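Local coordinates for protein chitinase (PDB 5DHE) that hydrolyses chitin through its catalytic domains, while the small beta-sandwich module described here probably binds the insoluble polymer, at residues 16-21 / 78-83; 30-35 / 67-72; 35-40 / 83-88. All coordinates share one frame; numbering follows the deposited sequence. Where two conformers were deposited one is given.

How the contacts relate
The three contacts illustrate how a beta-sandwich of two antiparallel sheets is joined within a sheet and closed at its ends. Contact 1 pairs strands 18-26 and 72-80 of the four-stranded sheet; contact 3 pairs 34-39 with 85-92 in the five-stranded one. Their centres lie about 11 Å apart, and they meet where Y21, T19 and A79 pack on P84, so that this end ties the two sheets together. Contact 2, about 24 Å from contact 1 between centres, closes the opposite end, and shares V35 with contact 3. Along the chain contact 2 is nested inside contact 1, whereas contact 3 crosses both, which interleaves the sheets within one compact module.

Contact 1. Residues 16-21 / 78-83; sequences WGSTEY and IATGSE
T19 meets the turn at G81-E83 through a single hydroxyl used twice. Its chi1 of -53° holds OG1 anti to the carbonyl carbon and turned to the loop. There T19 OG1 donates to G81 O, 2.9 Å away, on a lone pair in the carbonyl plane. It also accepts the backbone N-H of E83, with E83 N 2.9 Å from T19 OG1 and a bent angle of 148°. One strand oxygen thus holds the loop at two points, G81 O and E83 N. Y21 extends over the same face: its ring meets the methyl of A79 obliquely, and Y21 OH passes E83 CA at 3.5 Å on the way to a hydrogen bond with the backbone N of V85. Beneath these side chains T19 and A79 form an antiparallel hydrogen-bonded pair, the backbone link between the two inner strands of the four-stranded sheet in this beta-sandwich of the cellulose-binding family. The bond from T19 N to A79 O, 2.8 Å, is almost straight at 175°; the return bond, A79 N to T19 O, measures 2.9 Å. On the other face I78 directs CG2 at S18 CB, 3.9 Å away. In the given one of two deposited conformers, W16 brings its ring edge to I78, with W16 CH2 3.7 Å from I78 CD1 and the two side chains roughly perpendicular.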
loop_
_atom_site.group_PDB
_atom_site.type_symbol
_atom_site.label_atom_id
_atom_site.label_comp_id
_atom_site.label_asym_id
_atom_site.label_seq_id
_atom_site.Cartn_x
_atom_site.Cartn_y
_atom_site.Cartn_z
ATOM N N TRP A 16 8.333 15.387 -5.228
ATOM C CA TRP A 16 8.493 16.804 -5.549
ATOM C C TRP A 16 8.754 17.551 -4.250
ATOM O O TRP A 16 8.585 18.766 -4.192
ATOM C CB TRP A 16 7.198 17.294 -6.188
ATOM C CG TRP A 16 6.004 17.204 -5.259
ATOM C CD1 TRP A 16 5.767 17.971 -4.153
ATOM C CD2 TRP A 16 4.900 16.300 -5.359
ATOM N NE1 TRP A 16 4.589 17.604 -3.560
ATOM C CE2 TRP A 16 4.032 16.579 -4.278
ATOM C CE3 TRP A 16 4.557 15.281 -6.256
ATOM C CZ2 TRP A 16 2.842 15.877 -4.071
ATOM C CZ3 TRP A 16 3.375 14.583 -6.051
ATOM C CH2 TRP A 16 2.530 14.885 -4.965
ATOM N N GLY A 17 9.166 16.830 -3.214
ATOM C CA GLY A 17 9.389 17.447 -1.911
ATOM C C GLY A 17 8.674 16.527 -0.944
ATOM O O GLY A 17 9.115 16.265 0.182
ATOM N N SER A 18 7.513 16.079 -1.406
ATOM C CA SER A 18 6.688 15.093 -0.723
ATOM C C SER A 18 6.567 14.061 -1.833
ATOM O O SER A 18 6.756 14.396 -3.003
ATOM C CB SER A 18 5.326 15.639 -0.326
ATOM O OG SER A 18 5.454 16.367 0.884
ATOM N N THR A 19 6.252 12.819 -1.488
ATOM C CA THR A 19 6.237 11.771 -2.499
ATOM C C THR A 19 4.890 11.093 -2.666
ATOM O O THR A 19 4.260 10.684 -1.686
ATOM C CB THR A 19 7.320 10.707 -2.159
ATOM O OG1 THR A 19 8.587 11.360 -1.983
ATOM C CG2 THR A 19 7.442 9.654 -3.275
ATOM N N GLU A 20 4.458 10.994 -3.921
ATOM C CA GLU A 20 3.195 10.356 -4.270
ATOM C C GLU A 20 3.450 8.905 -4.613
ATOM O O GLU A 20 4.428 8.585 -5.297
ATOM C CB GLU A 20 2.571 11.036 -5.484
ATOM C CG GLU A 20 1.431 10.255 -6.086
ATOM C CD GLU A 20 1.072 10.757 -7.475
ATOM O OE1 GLU A 20 0.999 11.991 -7.644
ATOM O OE2 GLU A 20 0.858 9.922 -8.382
ATOM N N TYR A 21 2.562 8.035 -4.135
ATOM C CA TYR A 21 2.652 6.606 -4.395
ATOM C C TYR A 21 1.336 6.188 -5.027
ATOM O O TYR A 21 0.269 6.334 -4.427
ATOM C CB TYR A 21 2.896 5.824 -3.097
ATOM C CG TYR A 21 4.250 6.095 -2.479
ATOM C CD1 TYR A 21 4.465 7.233 -1.705
ATOM C CD2 TYR A 21 5.328 5.252 -2.734
ATOM C CE1 TYR A 21 5.727 7.527 -1.201
ATOM C CE2 TYR A 21 6.601 5.534 -2.246
ATOM C CZ TYR A 21 6.790 6.676 -1.480
ATOM O OH TYR A 21 8.041 6.981 -1.031
ATOM N N ILE A 78 0.096 10.243 -0.460
ATOM C CA ILE A 78 1.259 11.097 -0.535
ATOM C C ILE A 78 1.835 11.031 0.865
ATOM O O ILE A 78 1.080 11.038 1.843
ATOM C CB ILE A 78 0.873 12.547 -0.864
ATOM C CG1 ILE A 78 0.278 12.591 -2.269
ATOM C CG2 ILE A 78 2.093 13.461 -0.744
ATOM C CD1 ILE A 78 -0.237 13.990 -2.638
ATOM N N ALA A 79 3.153 10.907 0.954
ATOM C CA ALA A 79 3.817 10.879 2.258
ATOM C C ALA A 79 4.840 11.999 2.213
ATOM O O ALA A 79 5.463 12.235 1.174
ATOM C CB ALA A 79 4.493 9.540 2.493
ATOM N N THR A 80 5.007 12.700 3.330
ATOM C CA THR A 80 5.929 13.821 3.363
ATOM C C THR A 80 7.395 13.437 3.236
ATOM O O THR A 80 7.832 12.374 3.680
ATOM C CB THR A 80 5.700 14.644 4.639
ATOM O OG1 THR A 80 5.929 13.821 5.795
ATOM C CG2 THR A 80 4.260 15.162 4.659
ATOM N N GLY A 81 8.163 14.314 2.606
ATOM C CA GLY A 81 9.571 14.017 2.425
ATOM C C GLY A 81 9.863 13.337 1.099
ATOM O O GLY A 81 8.955 13.039 0.315
ATOM N N SER A 82 11.150 13.082 0.873
ATOM C CA SER A 82 11.666 12.450 -0.342
ATOM C C SER A 82 11.788 10.939 -0.185
ATOM O O SER A 82 12.563 10.475 0.638
ATOM C CB SER A 82 13.052 13.033 -0.656
ATOM O OG SER A 82 13.628 12.422 -1.800
ATOM N N GLU A 83 11.015 10.189 -0.969
ATOM C CA GLU A 83 11.038 8.726 -0.921
ATOM C C GLU A 83 11.044 8.172 0.506
ATOM O O GLU A 83 11.922 7.385 0.888
ATOM C CB GLU A 83 12.252 8.213 -1.704
ATOM C CG GLU A 83 12.153 8.541 -3.186
ATOM C CD GLU A 83 13.301 7.967 -3.989
ATOM O OE1 GLU A 83 13.563 6.758 -3.853
ATOM O OE2 GLU A 83 13.931 8.721 -4.759
#

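Contact 2. Residues 30-35 / 67-72; sequences TYDWVV and WNKGPT
N68 offers its carbonyl oxygen to the indole of W33, with W33 NE1 2.9 Å from N68 O. The bond is bent, with an N-H...O angle of 150°, and the oxygen sits near the ring edge, 15° out of the ring plane. A chi1 of 55° sets W33 CG between the backbone N and the carbonyl carbon, and from there the indole swings to this loop. The N68 amide stands almost perpendicular to the indole, while its ND2 is held by S50 O and T74 O. K69 comes next and makes the broadest contact. Its carbonyl takes the backbone N-H of Y31, K69 O to Y31 N being 2.8 Å, and CB presses on the T30 methyl, 3.5 Å from T30 CG2 to K69 CB. Beyond CG the lysine runs fully extended beside D32, pointing the same way, and K69 NZ reaches D32 OD1 at 2.8 Å on the syn lone pair, a salt bridge. G70 follows, its CA facing T30; any CB there would come up tightly against T30 CA. A cis peptide then leads into P71, whose CD lies 4.2 Å from T30 OG1. D32 is the centre of an inverse gamma turn that leads into strand 34-39, and W33, packed against L25, A73 and F75 of one sheet and L90 of the other, closes this end of the beta-sandwich core.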
loop_
_atom_site.group_PDB
_atom_site.type_symbol
_atom_site.label_atom_id
_atom_site.label_comp_id
_atom_site.label_asym_id
_atom_site.label_seq_id
_atom_site.Cartn_x
_atom_site.Cartn_y
_atom_site.Cartn_z
ATOM N N THR A 30 -11.464 -10.748 -5.519
ATOM C CA THR A 30 -11.988 -9.690 -4.655
ATOM C C THR A 30 -11.688 -10.087 -3.218
ATOM O O THR A 30 -12.167 -11.129 -2.749
ATOM C CB THR A 30 -13.490 -9.524 -4.886
ATOM O OG1 THR A 30 -13.703 -9.205 -6.269
ATOM C CG2 THR A 30 -14.054 -8.393 -4.037
ATOM N N TYR A 31 -10.922 -9.245 -2.519
ATOM C CA TYR A 31 -10.469 -9.548 -1.154
ATOM C C TYR A 31 -10.423 -8.365 -0.196
ATOM O O TYR A 31 -10.327 -7.208 -0.604
ATOM C CB TYR A 31 -9.029 -10.093 -1.202
ATOM C CG TYR A 31 -8.793 -11.265 -2.134
ATOM C CD1 TYR A 31 -9.197 -12.552 -1.774
ATOM C CD2 TYR A 31 -8.115 -11.103 -3.346
ATOM C CE1 TYR A 31 -8.922 -13.641 -2.588
ATOM C CE2 TYR A 31 -7.837 -12.198 -4.177
ATOM C CZ TYR A 31 -8.242 -13.464 -3.778
ATOM O OH TYR A 31 -7.932 -14.562 -4.540
ATOM N N ASP A 32 -10.446 -8.688 1.094
ATOM C CA ASP A 32 -10.290 -7.675 2.124
ATOM C C ASP A 32 -8.766 -7.618 2.268
ATOM O O ASP A 32 -8.176 -8.164 3.206
ATOM C CB ASP A 32 -10.965 -8.126 3.418
ATOM C CG ASP A 32 -12.480 -8.138 3.295
ATOM O OD1 ASP A 32 -13.038 -7.098 2.904
ATOM O OD2 ASP A 32 -13.110 -9.183 3.580
ATOM N N TRP A 33 -8.134 -6.960 1.307
ATOM C CA TRP A 33 -6.687 -6.857 1.293
ATOM C C TRP A 33 -6.168 -5.855 2.312
ATOM O O TRP A 33 -6.906 -4.996 2.794
ATOM C CB TRP A 33 -6.185 -6.497 -0.124
ATOM C CG TRP A 33 -6.778 -5.259 -0.756
ATOM C CD1 TRP A 33 -7.768 -5.215 -1.706
ATOM C CD2 TRP A 33 -6.384 -3.900 -0.525
ATOM N NE1 TRP A 33 -7.999 -3.917 -2.084
ATOM C CE2 TRP A 33 -7.166 -3.089 -1.373
ATOM C CE3 TRP A 33 -5.441 -3.288 0.318
ATOM C CZ2 TRP A 33 -7.043 -1.698 -1.401
ATOM C CZ3 TRP A 33 -5.313 -1.903 0.291
ATOM C CH2 TRP A 33 -6.112 -1.118 -0.564
ATOM N N VAL A 34 -4.889 -5.976 2.643
ATOM C CA VAL A 34 -4.248 -5.076 3.584
ATOM C C VAL A 34 -2.861 -4.759 3.043
ATOM O O VAL A 34 -2.136 -5.668 2.646
ATOM C CB VAL A 34 -4.057 -5.744 4.966
ATOM C CG1 VAL A 34 -3.238 -4.818 5.892
ATOM C CG2 VAL A 34 -5.404 -6.073 5.582
ATOM N N VAL A 35 -2.507 -3.477 2.980
ATOM C CA VAL A 35 -1.157 -3.110 2.556
ATOM C C VAL A 35 -0.524 -2.375 3.728
ATOM O O VAL A 35 -1.015 -1.323 4.141
ATOM C CB VAL A 35 -1.141 -2.191 1.311
ATOM C CG1 VAL A 35 0.284 -1.640 1.067
ATOM C CG2 VAL A 35 -1.571 -2.988 0.086
ATOM N N TRP A 67 -15.835 -0.390 -2.423
ATOM C CA TRP A 67 -15.826 -0.696 -3.852
ATOM C C TRP A 67 -14.467 -1.012 -4.464
ATOM O O TRP A 67 -14.371 -1.312 -5.655
ATOM C CB TRP A 67 -16.445 0.477 -4.623
ATOM C CG TRP A 67 -15.907 1.830 -4.198
ATOM C CD1 TRP A 67 -16.425 2.661 -3.247
ATOM C CD2 TRP A 67 -14.728 2.485 -4.702
ATOM N NE1 TRP A 67 -15.649 3.795 -3.130
ATOM C CE2 TRP A 67 -14.601 3.711 -4.009
ATOM C CE3 TRP A 67 -13.765 2.152 -5.670
ATOM C CZ2 TRP A 67 -13.551 4.610 -4.252
ATOM C CZ3 TRP A 67 -12.714 3.049 -5.913
ATOM C CH2 TRP A 67 -12.621 4.264 -5.203
ATOM N N ASN A 68 -13.428 -1.004 -3.640
ATOM C CA ASN A 68 -12.071 -1.190 -4.138
ATOM C C ASN A 68 -11.369 -2.463 -3.667
ATOM O O ASN A 68 -10.193 -2.419 -3.310
ATOM C CB ASN A 68 -11.259 0.037 -3.715
ATOM C CG ASN A 68 -9.998 0.206 -4.506
ATOM O OD1 ASN A 68 -9.882 -0.296 -5.623
ATOM N ND2 ASN A 68 -9.042 0.950 -3.943
ATOM N N LYS A 69 -12.075 -3.590 -3.691
ATOM C CA LYS A 69 -11.498 -4.847 -3.228
ATOM C C LYS A 69 -10.894 -5.761 -4.294
ATOM O O LYS A 69 -10.417 -6.838 -3.958
ATOM C CB LYS A 69 -12.542 -5.626 -2.430
ATOM C CG LYS A 69 -13.064 -4.869 -1.209
ATOM C CD LYS A 69 -14.009 -5.722 -0.398
ATOM C CE LYS A 69 -14.560 -4.933 0.774
ATOM N NZ LYS A 69 -15.292 -5.811 1.731
ATOM N N GLY A 70 -10.897 -5.334 -5.562
ATOM C CA GLY A 70 -10.332 -6.147 -6.628
ATOM C C GLY A 70 -11.349 -6.449 -7.719
ATOM O O GLY A 70 -12.484 -5.966 -7.660
ATOM N N PRO A 71 -10.995 -7.278 -8.711
ATOM C CA PRO A 71 -9.702 -7.949 -8.857
ATOM C C PRO A 71 -8.516 -7.022 -9.116
ATOM O O PRO A 71 -7.367 -7.398 -8.892
ATOM C CB PRO A 71 -9.953 -8.957 -9.985
ATOM C CG PRO A 71 -11.053 -8.319 -10.796
ATOM C CD PRO A 71 -11.948 -7.684 -9.766
ATOM N N THR A 72 -8.797 -5.821 -9.612
ATOM C CA THR A 72 -7.755 -4.830 -9.841
ATOM C C THR A 72 -8.130 -3.708 -8.891
ATOM O O THR A 72 -9.186 -3.108 -9.025
ATOM C CB THR A 72 -7.776 -4.260 -11.277
ATOM O OG1 THR A 72 -7.637 -5.327 -12.223
ATOM C CG2 THR A 72 -6.626 -3.269 -11.460
#

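Contact 3. Residues 35-40 / 83-88; sequences VKVKLK and EPVEAM
K38 faces two residues at once, E86 and A87, in a beta bulge between antiparallel strands 34-39 and 85-92 of the five-stranded sheet. K38 N bonds to A87 O at 2.9 Å, while K38 O receives E86 N at 2.8 Å. The buried A87 N has no partner in the model, and past the bulge the register moves by one, pairing L39 with V85. V37, V85, L39 and M88 share the inner face. V37 holds CG1 anti to its backbone N, chi1 177°, directing that methyl across to V85, 3.9 Å from V37 CG1 to V85 CG1. The other branch, V37 CG2, runs alongside M88, 3.9 Å from M88 CG. An alanine at V37 would lack both methyls and would probably leave a gap between V85 and M88, letting the methionine side chain turn more freely. L39 closes the row: L39 CD2 meets V85 CG2 at 3.5 Å, the two side chains meeting at a slant. On the outer face E86 extends beyond CG between two lysines. K40 runs straight until chi4, where a kink of -57° brings NZ round to E86; K40 NZ lies 3.1 Å from E86 OE2, on the anti side and 22° out of the carboxylate plane. K38, extended throughout, passes its CE close to E86 OE1, and its NZ makes a long salt bridge with that oxygen, so the carboxylate probably feels both charges. A water molecule joins the two strands here, donating to L39 O at 2.8 Å and to E86 OE1 at 2.7 Å.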
loop_
_atom_site.group_PDB
_atom_site.type_symbol
_atom_site.label_atom_id
_atom_site.label_comp_id
_atom_site.label_asym_id
_atom_site.label_seq_id
_atom_site.Cartn_x
_atom_site.Cartn_y
_atom_site.Cartn_z
ATOM N N VAL A 35 -2.507 -3.477 2.980
ATOM C CA VAL A 35 -1.157 -3.110 2.556
ATOM C C VAL A 35 -0.524 -2.375 3.728
ATOM O O VAL A 35 -1.015 -1.323 4.141
ATOM C CB VAL A 35 -1.141 -2.191 1.311
ATOM C CG1 VAL A 35 0.284 -1.640 1.067
ATOM C CG2 VAL A 35 -1.571 -2.988 0.086
ATOM N N LYS A 36 0.544 -2.943 4.281
ATOM C CA LYS A 36 1.250 -2.325 5.395
ATOM C C LYS A 36 2.428 -1.564 4.805
ATOM O O LYS A 36 3.147 -2.076 3.951
ATOM C CB LYS A 36 1.723 -3.383 6.399
ATOM C CG LYS A 36 0.577 -4.214 6.968
ATOM C CD LYS A 36 0.999 -5.069 8.154
ATOM C CE LYS A 36 1.336 -4.226 9.366
ATOM N NZ LYS A 36 1.503 -5.076 10.582
ATOM N N VAL A 37 2.617 -0.340 5.280
ATOM C CA VAL A 37 3.672 0.519 4.758
ATOM C C VAL A 37 4.666 0.938 5.829
ATOM O O VAL A 37 4.282 1.390 6.903
ATOM C CB VAL A 37 3.042 1.772 4.122
ATOM C CG1 VAL A 37 4.121 2.740 3.636
ATOM C CG2 VAL A 37 2.129 1.347 2.984
ATOM N N LYS A 38 5.949 0.763 5.521
ATOM C CA LYS A 38 7.029 1.137 6.433
ATOM C C LYS A 38 7.539 2.511 5.997
ATOM O O LYS A 38 8.071 2.660 4.900
ATOM C CB LYS A 38 8.166 0.116 6.345
ATOM C CG LYS A 38 9.270 0.357 7.348
ATOM C CD LYS A 38 10.379 -0.656 7.186
ATOM C CE LYS A 38 11.429 -0.467 8.267
ATOM N NZ LYS A 38 12.628 -1.303 7.997
ATOM N N LEU A 39 7.354 3.515 6.855
ATOM C CA LEU A 39 7.796 4.876 6.567
ATOM C C LEU A 39 9.013 5.297 7.378
ATOM O O LEU A 39 9.173 4.894 8.532
ATOM C CB LEU A 39 6.691 5.878 6.888
ATOM C CG LEU A 39 5.503 6.096 5.977
ATOM C CD1 LEU A 39 4.650 7.216 6.580
ATOM C CD2 LEU A 39 5.982 6.493 4.589
ATOM N N LYS A 40 9.845 6.139 6.783
ATOM C CA LYS A 40 11.007 6.660 7.491
ATOM C C LYS A 40 10.492 7.534 8.630
ATOM O O LYS A 40 9.442 8.173 8.506
ATOM C CB LYS A 40 11.862 7.518 6.558
ATOM C CG LYS A 40 12.562 6.754 5.472
ATOM C CD LYS A 40 13.538 7.653 4.727
ATOM C CE LYS A 40 14.313 6.873 3.679
ATOM N NZ LYS A 40 15.049 5.721 4.281
ATOM N N GLU A 83 11.015 10.189 -0.969
ATOM C CA GLU A 83 11.038 8.726 -0.921
ATOM C C GLU A 83 11.044 8.172 0.506
ATOM O O GLU A 83 11.922 7.385 0.888
ATOM C CB GLU A 83 12.252 8.213 -1.704
ATOM C CG GLU A 83 12.153 8.541 -3.186
ATOM C CD GLU A 83 13.301 7.967 -3.989
ATOM O OE1 GLU A 83 13.563 6.758 -3.853
ATOM O OE2 GLU A 83 13.931 8.721 -4.759
ATOM N N PRO A 84 10.031 8.533 1.309
ATOM C CA PRO A 84 9.948 8.065 2.696
ATOM C C PRO A 84 9.515 6.619 2.870
ATOM O O PRO A 84 9.747 6.018 3.915
ATOM C CB PRO A 84 8.961 9.044 3.329
ATOM C CG PRO A 84 8.024 9.312 2.207
ATOM C CD PRO A 84 8.954 9.501 1.019
ATOM N N VAL A 85 8.886 6.044 1.853
ATOM C CA VAL A 85 8.465 4.658 1.983
ATOM C C VAL A 85 9.653 3.727 1.766
ATOM O O VAL A 85 10.316 3.758 0.729
ATOM C CB VAL A 85 7.337 4.315 0.990
ATOM C CG1 VAL A 85 6.998 2.813 1.069
ATOM C CG2 VAL A 85 6.096 5.134 1.332
ATOM N N GLU A 86 9.911 2.889 2.758
ATOM C CA GLU A 86 11.019 1.942 2.690
ATOM C C GLU A 86 10.531 0.578 2.219
ATOM O O GLU A 86 11.307 -0.201 1.653
ATOM C CB GLU A 86 11.671 1.818 4.067
ATOM C CG GLU A 86 12.323 3.114 4.543
ATOM C CD GLU A 86 12.909 2.993 5.935
ATOM O OE1 GLU A 86 12.227 2.447 6.823
ATOM O OE2 GLU A 86 14.050 3.451 6.142
ATOM N N ALA A 87 9.252 0.287 2.444
ATOM C CA ALA A 87 8.707 -0.998 2.030
ATOM C C ALA A 87 7.201 -1.039 2.134
ATOM O O ALA A 87 6.614 -0.303 2.923
ATOM C CB ALA A 87 9.294 -2.118 2.893
ATOM N N MET A 88 6.578 -1.872 1.303
ATOM C CA MET A 88 5.131 -2.060 1.386
ATOM C C MET A 88 4.897 -3.552 1.333
ATOM O O MET A 88 5.612 -4.278 0.636
ATOM C CB MET A 88 4.390 -1.375 0.244
ATOM C CG MET A 88 4.618 0.109 0.221
ATOM S SD MET A 88 3.361 0.920 -0.780
ATOM C CE MET A 88 3.871 0.456 -2.330
HETATM O O HOH W 1 11.577 3.633 9.154
#